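Local coordinates for protein phosphoribosylaminoimidazole carboxylase (PDB 4JA0) that probably catalyses two steps of purine biosynthesis, pairing an AIR carboxylase with a SAICAR synthetase in one chain, at residues 267-279 with 292-304. Residues are numbered along the deposited sequence; the frame is centred on the assembly and turned at random.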
ATOM      1  N   HIS A 267       3.190  -6.272  41.604  1.00  7.43           N
ATOM      2  CA  HIS A 267       2.940  -6.452  40.181  1.00 12.81           C
ATOM      3  C   HIS A 267       4.232  -6.584  39.425  1.00 13.49           C
ATOM      4  O   HIS A 267       5.299  -6.213  39.905  1.00 15.29           O
ATOM      5  CB  HIS A 267       2.105  -5.303  39.612  1.00  8.81           C
ATOM      6  CG  HIS A 267       2.614  -3.947  39.994  1.00 18.92           C
ATOM      7  ND1 HIS A 267       3.811  -3.438  39.533  1.00 10.02           N
ATOM      8  CD2 HIS A 267       2.098  -3.012  40.832  1.00 10.41           C
ATOM      9  CE1 HIS A 267       4.000  -2.238  40.057  1.00 21.83           C
ATOM     10  NE2 HIS A 267       2.974  -1.956  40.846  1.00 32.03           N
ATOM     11  N   LYS A 268       4.129  -7.187  38.257  1.00  9.60           N
ATOM     12  CA  LYS A 268       5.278  -7.323  37.394  1.00 13.24           C
ATOM     13  C   LYS A 268       4.827  -7.091  35.963  1.00  8.37           C
ATOM     14  O   LYS A 268       3.790  -7.610  35.531  1.00  5.91           O
ATOM     15  CB  LYS A 268       5.922  -8.713  37.561  1.00  8.08           C
ATOM     16  CG  LYS A 268       7.134  -8.947  36.683  1.00  7.34           C
ATOM     17  CD  LYS A 268       8.357  -8.208  37.208  1.00 13.39           C
ATOM     18  CE  LYS A 268       8.806  -8.796  38.545  1.00 33.83           C
ATOM     19  NZ  LYS A 268      10.095  -8.204  39.036  1.00 42.30           N
ATOM     20  N   VAL A 269       5.609  -6.279  35.262  1.00  3.61           N
ATOM     21  CA  VAL A 269       5.507  -6.098  33.824  1.00  1.52           C
ATOM     22  C   VAL A 269       6.696  -6.846  33.240  1.00  1.37           C
ATOM     23  O   VAL A 269       7.850  -6.587  33.607  1.00  1.02           O
ATOM     24  CB  VAL A 269       5.566  -4.598  33.428  1.00  0.85           C
ATOM     25  CG1 VAL A 269       5.818  -4.438  31.962  1.00  0.78           C
ATOM     26  CG2 VAL A 269       4.298  -3.901  33.814  1.00  0.33           C
ATOM     27  N   VAL A 270       6.418  -7.825  32.389  1.00  1.15           N
ATOM     28  CA  VAL A 270       7.492  -8.580  31.753  1.00  2.69           C
ATOM     29  C   VAL A 270       7.534  -8.267  30.260  1.00  1.91           C
ATOM     30  O   VAL A 270       6.523  -8.414  29.561  1.00  1.40           O
ATOM     31  CB  VAL A 270       7.327 -10.099  31.970  1.00  2.73           C
ATOM     32  CG1 VAL A 270       8.542 -10.833  31.453  1.00  1.77           C
ATOM     33  CG2 VAL A 270       7.127 -10.395  33.440  1.00  1.90           C
ATOM     34  N   VAL A 271       8.691  -7.830  29.772  1.00  1.48           N
ATOM     35  CA  VAL A 271       8.860  -7.611  28.345  1.00  2.72           C
ATOM     36  C   VAL A 271       9.635  -8.766  27.722  1.00  2.87           C
ATOM     37  O   VAL A 271      10.801  -8.965  28.035  1.00  4.28           O
ATOM     38  CB  VAL A 271       9.605  -6.301  28.073  1.00  2.83           C
ATOM     39  CG1 VAL A 271       9.585  -5.997  26.591  1.00  3.08           C
ATOM     40  CG2 VAL A 271       8.956  -5.159  28.832  1.00  0.64           C
ATOM     41  N   PHE A 272       9.002  -9.533  26.839  1.00  5.43           N
ATOM     42  CA  PHE A 272       9.725 -10.571  26.100  1.00  6.15           C
ATOM     43  C   PHE A 272      10.184 -10.003  24.769  1.00  4.50           C
ATOM     44  O   PHE A 272       9.347  -9.554  23.974  1.00 10.41           O
ATOM     45  CB  PHE A 272       8.825 -11.771  25.790  1.00  9.00           C
ATOM     46  CG  PHE A 272       8.542 -12.658  26.963  1.00 15.82           C
ATOM     47  CD1 PHE A 272       9.258 -12.544  28.141  1.00 35.06           C
ATOM     48  CD2 PHE A 272       7.562 -13.632  26.873  1.00 28.49           C
ATOM     49  CE1 PHE A 272       8.983 -13.383  29.217  1.00 27.68           C
ATOM     50  CE2 PHE A 272       7.280 -14.461  27.941  1.00 24.27           C
ATOM     51  CZ  PHE A 272       7.990 -14.338  29.113  1.00 10.74           C
ATOM     52  N   MET A 273      11.490 -10.012  24.510  1.00  2.91           N
ATOM     53  CA  MET A 273      11.971  -9.674  23.176  1.00  3.55           C
ATOM     54  C   MET A 273      12.448 -10.955  22.479  1.00  6.00           C
ATOM     55  O   MET A 273      13.109 -11.801  23.097  1.00  2.31           O
ATOM     56  CB  MET A 273      13.086  -8.634  23.234  1.00  1.29           C
ATOM     57  CG  MET A 273      14.228  -9.106  24.056  1.00  5.51           C
ATOM     58  SD  MET A 273      15.217  -7.841  24.846  1.00 13.95           S
ATOM     59  CE  MET A 273      16.236  -7.411  23.468  1.00 13.22           C
ATOM     60  N   GLY A 274      12.104 -11.096  21.199  1.00  9.53           N
ATOM     61  CA  GLY A 274      12.461 -12.279  20.422  1.00  3.35           C
ATOM     62  C   GLY A 274      13.931 -12.386  20.053  1.00  4.50           C
ATOM     63  O   GLY A 274      14.424 -13.465  19.719  1.00  8.02           O
ATOM     64  N   SER A 275      14.629 -11.255  20.115  1.00  7.13           N
ATOM     65  CA  SER A 275      16.061 -11.183  19.814  1.00  7.69           C
ATOM     66  C   SER A 275      16.742 -10.129  20.683  1.00 10.17           C
ATOM     67  O   SER A 275      16.143  -9.100  20.983  1.00  9.57           O
ATOM     68  CB  SER A 275      16.285 -10.824  18.347  1.00  7.47           C
ATOM     69  OG  SER A 275      17.583 -10.277  18.171  1.00 10.65           O
ATOM     70  N   PRO A 276      17.996 -10.386  21.095  1.00  7.59           N
ATOM     71  CA  PRO A 276      18.764  -9.387  21.861  1.00  3.33           C
ATOM     72  C   PRO A 276      19.026  -8.077  21.098  1.00  6.84           C
ATOM     73  O   PRO A 276      19.442  -7.095  21.707  1.00  3.50           O
ATOM     74  CB  PRO A 276      20.091 -10.106  22.157  1.00  1.82           C
ATOM     75  CG  PRO A 276      20.153 -11.245  21.177  1.00  1.38           C
ATOM     76  CD  PRO A 276      18.731 -11.657  20.939  1.00  2.28           C
ATOM     77  N   ALA A 277      18.793  -8.047  19.791  1.00  9.39           N
ATOM     78  CA  ALA A 277      18.999  -6.799  19.073  1.00 11.41           C
ATOM     79  C   ALA A 277      17.943  -5.755  19.476  1.00 18.45           C
ATOM     80  O   ALA A 277      18.161  -4.550  19.325  1.00 20.89           O
ATOM     81  CB  ALA A 277      18.992  -7.032  17.568  1.00  1.07           C
ATOM     82  N   ASP A 278      16.816  -6.217  20.014  1.00  7.10           N
ATOM     83  CA  ASP A 278      15.714  -5.328  20.367  1.00  6.81           C
ATOM     84  C   ASP A 278      15.908  -4.650  21.736  1.00  9.45           C
ATOM     85  O   ASP A 278      14.967  -4.132  22.337  1.00 11.93           O
ATOM     86  CB  ASP A 278      14.396  -6.128  20.355  1.00 14.41           C
ATOM     87  CG  ASP A 278      14.056  -6.715  18.971  1.00 43.35           C
ATOM     88  OD1 ASP A 278      14.452  -6.115  17.937  1.00 33.67           O
ATOM     89  OD2 ASP A 278      13.392  -7.786  18.929  1.00 18.43           O
ATOM     90  N   GLN A 279      17.149  -4.613  22.196  1.00 12.67           N
ATOM     91  CA  GLN A 279      17.485  -4.247  23.570  1.00  4.67           C
ATOM     92  C   GLN A 279      17.176  -2.797  23.939  1.00 15.21           C
ATOM     93  O   GLN A 279      16.429  -2.529  24.896  1.00  6.88           O
ATOM     94  CB  GLN A 279      18.963  -4.599  23.801  1.00 18.38           C
ATOM     95  CG  GLN A 279      19.591  -4.242  25.138  1.00  8.31           C
ATOM     96  CD  GLN A 279      18.818  -4.754  26.306  1.00 15.07           C
ATOM     97  OE1 GLN A 279      17.939  -5.604  26.168  1.00 28.98           O
ATOM     98  NE2 GLN A 279      19.144  -4.248  27.486  1.00 39.29           N
ATOM     99  N   LEU A 292       6.965   5.488  35.860  1.00  7.36           N
ATOM    100  CA  LEU A 292       5.565   5.467  36.256  1.00  6.16           C
ATOM    101  C   LEU A 292       5.405   4.614  37.510  1.00 10.75           C
ATOM    102  O   LEU A 292       4.306   4.503  38.047  1.00 15.09           O
ATOM    103  CB  LEU A 292       4.690   4.921  35.135  1.00  6.87           C
ATOM    104  CG  LEU A 292       4.566   5.851  33.943  1.00  7.74           C
ATOM    105  CD1 LEU A 292       4.080   5.085  32.726  1.00  6.43           C
ATOM    106  CD2 LEU A 292       3.605   6.976  34.295  1.00  3.33           C
ATOM    107  N   GLY A 293       6.500   3.996  37.951  1.00 16.71           N
ATOM    108  CA  GLY A 293       6.493   3.227  39.182  1.00 13.99           C
ATOM    109  C   GLY A 293       6.261   1.736  39.019  1.00  9.00           C
ATOM    110  O   GLY A 293       5.749   1.097  39.927  1.00 22.44           O
ATOM    111  N   LEU A 294       6.589   1.186  37.860  1.00  9.29           N
ATOM    112  CA  LEU A 294       6.364  -0.238  37.608  1.00 13.08           C
ATOM    113  C   LEU A 294       7.616  -1.096  37.839  1.00 10.87           C
ATOM    114  O   LEU A 294       8.743  -0.604  37.728  1.00 11.14           O
ATOM    115  CB  LEU A 294       5.831  -0.442  36.186  1.00  4.90           C
ATOM    116  CG  LEU A 294       4.519   0.266  35.838  1.00  7.35           C
ATOM    117  CD1 LEU A 294       4.141  -0.012  34.392  1.00  6.69           C
ATOM    118  CD2 LEU A 294       3.393  -0.186  36.760  1.00  4.68           C
ATOM    119  N   ASP A 295       7.408  -2.371  38.170  1.00  5.15           N
ATOM    120  CA  ASP A 295       8.505  -3.320  38.275  1.00  8.02           C
ATOM    121  C   ASP A 295       8.583  -4.096  36.979  1.00  7.14           C
ATOM    122  O   ASP A 295       7.661  -4.845  36.621  1.00  6.37           O
ATOM    123  CB  ASP A 295       8.291  -4.295  39.427  1.00 15.79           C
ATOM    124  CG  ASP A 295       7.944  -3.600  40.692  1.00 32.92           C
ATOM    125  OD1 ASP A 295       8.212  -2.384  40.774  1.00 44.37           O
ATOM    126  OD2 ASP A 295       7.392  -4.263  41.593  1.00 87.08           O
ATOM    127  N   VAL A 296       9.706  -3.936  36.299  1.00  4.10           N
ATOM    128  CA  VAL A 296       9.859  -4.409  34.951  1.00  3.28           C
ATOM    129  C   VAL A 296      10.992  -5.405  34.845  1.00  3.13           C
ATOM    130  O   VAL A 296      12.109  -5.123  35.274  1.00  2.05           O
ATOM    131  CB  VAL A 296      10.165  -3.232  34.032  1.00  3.55           C
ATOM    132  CG1 VAL A 296      10.139  -3.663  32.553  1.00  1.27           C
ATOM    133  CG2 VAL A 296       9.192  -2.146  34.308  1.00  2.37           C
ATOM    134  N   ASP A 297      10.705  -6.541  34.211  1.00  4.31           N
ATOM    135  CA  ASP A 297      11.725  -7.513  33.843  1.00  5.01           C
ATOM    136  C   ASP A 297      11.859  -7.558  32.332  1.00  3.78           C
ATOM    137  O   ASP A 297      10.859  -7.609  31.608  1.00  2.71           O
ATOM    138  CB  ASP A 297      11.371  -8.913  34.335  1.00  4.44           C
ATOM    139  CG  ASP A 297      11.972  -9.226  35.665  1.00 31.07           C
ATOM    140  OD1 ASP A 297      12.911  -8.503  36.066  1.00 57.88           O
ATOM    141  OD2 ASP A 297      11.535 -10.226  36.278  1.00 42.48           O
ATOM    142  N   LEU A 298      13.101  -7.535  31.862  1.00  3.67           N
ATOM    143  CA  LEU A 298      13.390  -7.711  30.448  1.00  1.61           C
ATOM    144  C   LEU A 298      13.841  -9.149  30.206  1.00  1.28           C
ATOM    145  O   LEU A 298      14.803  -9.613  30.816  1.00  4.56           O
ATOM    146  CB  LEU A 298      14.487  -6.746  30.005  1.00  0.92           C
ATOM    147  CG  LEU A 298      14.186  -5.251  30.101  1.00  1.93           C
ATOM    148  CD1 LEU A 298      15.332  -4.424  29.521  1.00  1.94           C
ATOM    149  CD2 LEU A 298      12.876  -4.921  29.398  1.00  1.40           C
ATOM    150  N   ARG A 299      13.158  -9.858  29.317  1.00  1.06           N
ATOM    151  CA  ARG A 299      13.544 -11.228  29.026  1.00  5.89           C
ATOM    152  C   ARG A 299      13.735 -11.450  27.528  1.00  2.41           C
ATOM    153  O   ARG A 299      13.080 -10.824  26.711  1.00  4.10           O
ATOM    154  CB  ARG A 299      12.513 -12.217  29.588  1.00  8.47           C
ATOM    155  CG  ARG A 299      12.143 -11.984  31.028  1.00  5.07           C
ATOM    156  CD  ARG A 299      13.333 -12.205  31.925  1.00  4.20           C
ATOM    157  NE  ARG A 299      13.924 -13.503  31.664  1.00  5.07           N
ATOM    158  CZ  ARG A 299      13.601 -14.612  32.327  1.00  8.12           C
ATOM    159  NH1 ARG A 299      12.687 -14.570  33.291  1.00  1.46           N
ATOM    160  NH2 ARG A 299      14.181 -15.765  32.009  1.00  9.60           N
ATOM    161  N   VAL A 300      14.642 -12.348  27.176  1.00  2.89           N
ATOM    162  CA  VAL A 300      14.861 -12.677  25.788  1.00  2.57           C
ATOM    163  C   VAL A 300      14.395 -14.111  25.555  1.00  1.01           C
ATOM    164  O   VAL A 300      14.822 -15.012  26.252  1.00  4.22           O
ATOM    165  CB  VAL A 300      16.357 -12.523  25.404  1.00  4.19           C
ATOM    166  CG1 VAL A 300      16.599 -12.906  23.931  1.00  2.33           C
ATOM    167  CG2 VAL A 300      16.820 -11.104  25.656  1.00  1.97           C
ATOM    168  N   THR A 301      13.494 -14.295  24.595  1.00  2.02           N
ATOM    169  CA  THR A 301      13.021 -15.608  24.164  1.00  4.40           C
ATOM    170  C   THR A 301      12.267 -15.514  22.845  1.00  5.36           C
ATOM    171  O   THR A 301      11.582 -14.523  22.567  1.00  5.19           O
ATOM    172  CB  THR A 301      12.126 -16.314  25.209  1.00  7.65           C
ATOM    173  OG1 THR A 301      11.869 -17.665  24.783  1.00 14.50           O
ATOM    174  CG2 THR A 301      10.803 -15.562  25.400  1.00  6.54           C
ATOM    175  N   SER A 302      12.369 -16.579  22.060  1.00  3.99           N
ATOM    176  CA  SER A 302      11.775 -16.655  20.738  1.00  3.07           C
ATOM    177  C   SER A 302      10.562 -17.576  20.759  1.00  2.66           C
ATOM    178  O   SER A 302      10.574 -18.604  21.418  1.00  4.93           O
ATOM    179  CB  SER A 302      12.833 -17.188  19.759  1.00  4.79           C
ATOM    180  OG  SER A 302      12.466 -17.064  18.395  1.00 12.09           O
ATOM    181  N   ALA A 303       9.491 -17.211  20.068  1.00  2.98           N
ATOM    182  CA  ALA A 303       8.374 -18.146  19.948  1.00  2.74           C
ATOM    183  C   ALA A 303       8.569 -19.122  18.759  1.00  9.54           C
ATOM    184  O   ALA A 303       7.792 -20.076  18.588  1.00  6.04           O
ATOM    185  CB  ALA A 303       7.069 -17.392  19.812  1.00  2.77           C
ATOM    186  N   HIS A 304       9.604 -18.874  17.950  1.00  6.83           N
ATOM    187  CA  HIS A 304       9.913 -19.720  16.807  1.00  5.51           C
ATOM    188  C   HIS A 304      11.132 -20.611  17.074  1.00  6.40           C
ATOM    189  O   HIS A 304      11.111 -21.812  16.819  1.00  2.31           O
ATOM    190  CB  HIS A 304      10.210 -18.861  15.595  1.00  3.84           C
ATOM    191  CG  HIS A 304       9.170 -17.826  15.311  1.00 13.90           C
ATOM    192  ND1 HIS A 304       7.977 -18.127  14.682  1.00 20.58           N
ATOM    193  CD2 HIS A 304       9.171 -16.485  15.496  1.00  8.32           C
ATOM    194  CE1 HIS A 304       7.276 -17.016  14.519  1.00  9.47           C
ATOM    195  NE2 HIS A 304       7.981 -16.007  14.998  1.00  9.80           N
TER
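With CG anti to the backbone N (chi1 180°) and bends at the next two torsions, Lys268 folds its chain over the neighbouring strand, where CD lies 3.5 Å from Asp295 O and NZ forms a long salt bridge, 3.7 Å, to Asp297 OD2. Tyr317 hydroxyl also bonds that carboxylate oxygen. Replacing Lys268 by an alanine would probably take the nearby positive charge from Asp297, leaving Tyr317 on its OD2, and lose the aliphatic packing against Asp295 O. Phe272, its CG beside the backbone N (chi1 -75°), takes Thr301 CG2 over one face, offset toward the rim, 4.2 Å from the centroid, a CH-pi contact, while Arg299 CG comes to the ring edge. On the other side of the sheet, Met273 CG meets Val300 CG2 at 3.6 Å and Leu298 CD2 lies against Val271 CB; Met273 and Leu298 also touch Cys282 of helix 279-291. Six backbone hydrogen bonds (N-H...O 158-178°, Thr301 N to Met273 O the most bent) pair strands 267-273 and 296-300 in parallel, a beta-alpha-beta crossover. One face is thus apolar; the other sets Asp297 and Arg299 beside Val270 and Phe272. Arg299 and Val300 N both bond Asp417 of a second subunit, consistent with a part in holding subunits together.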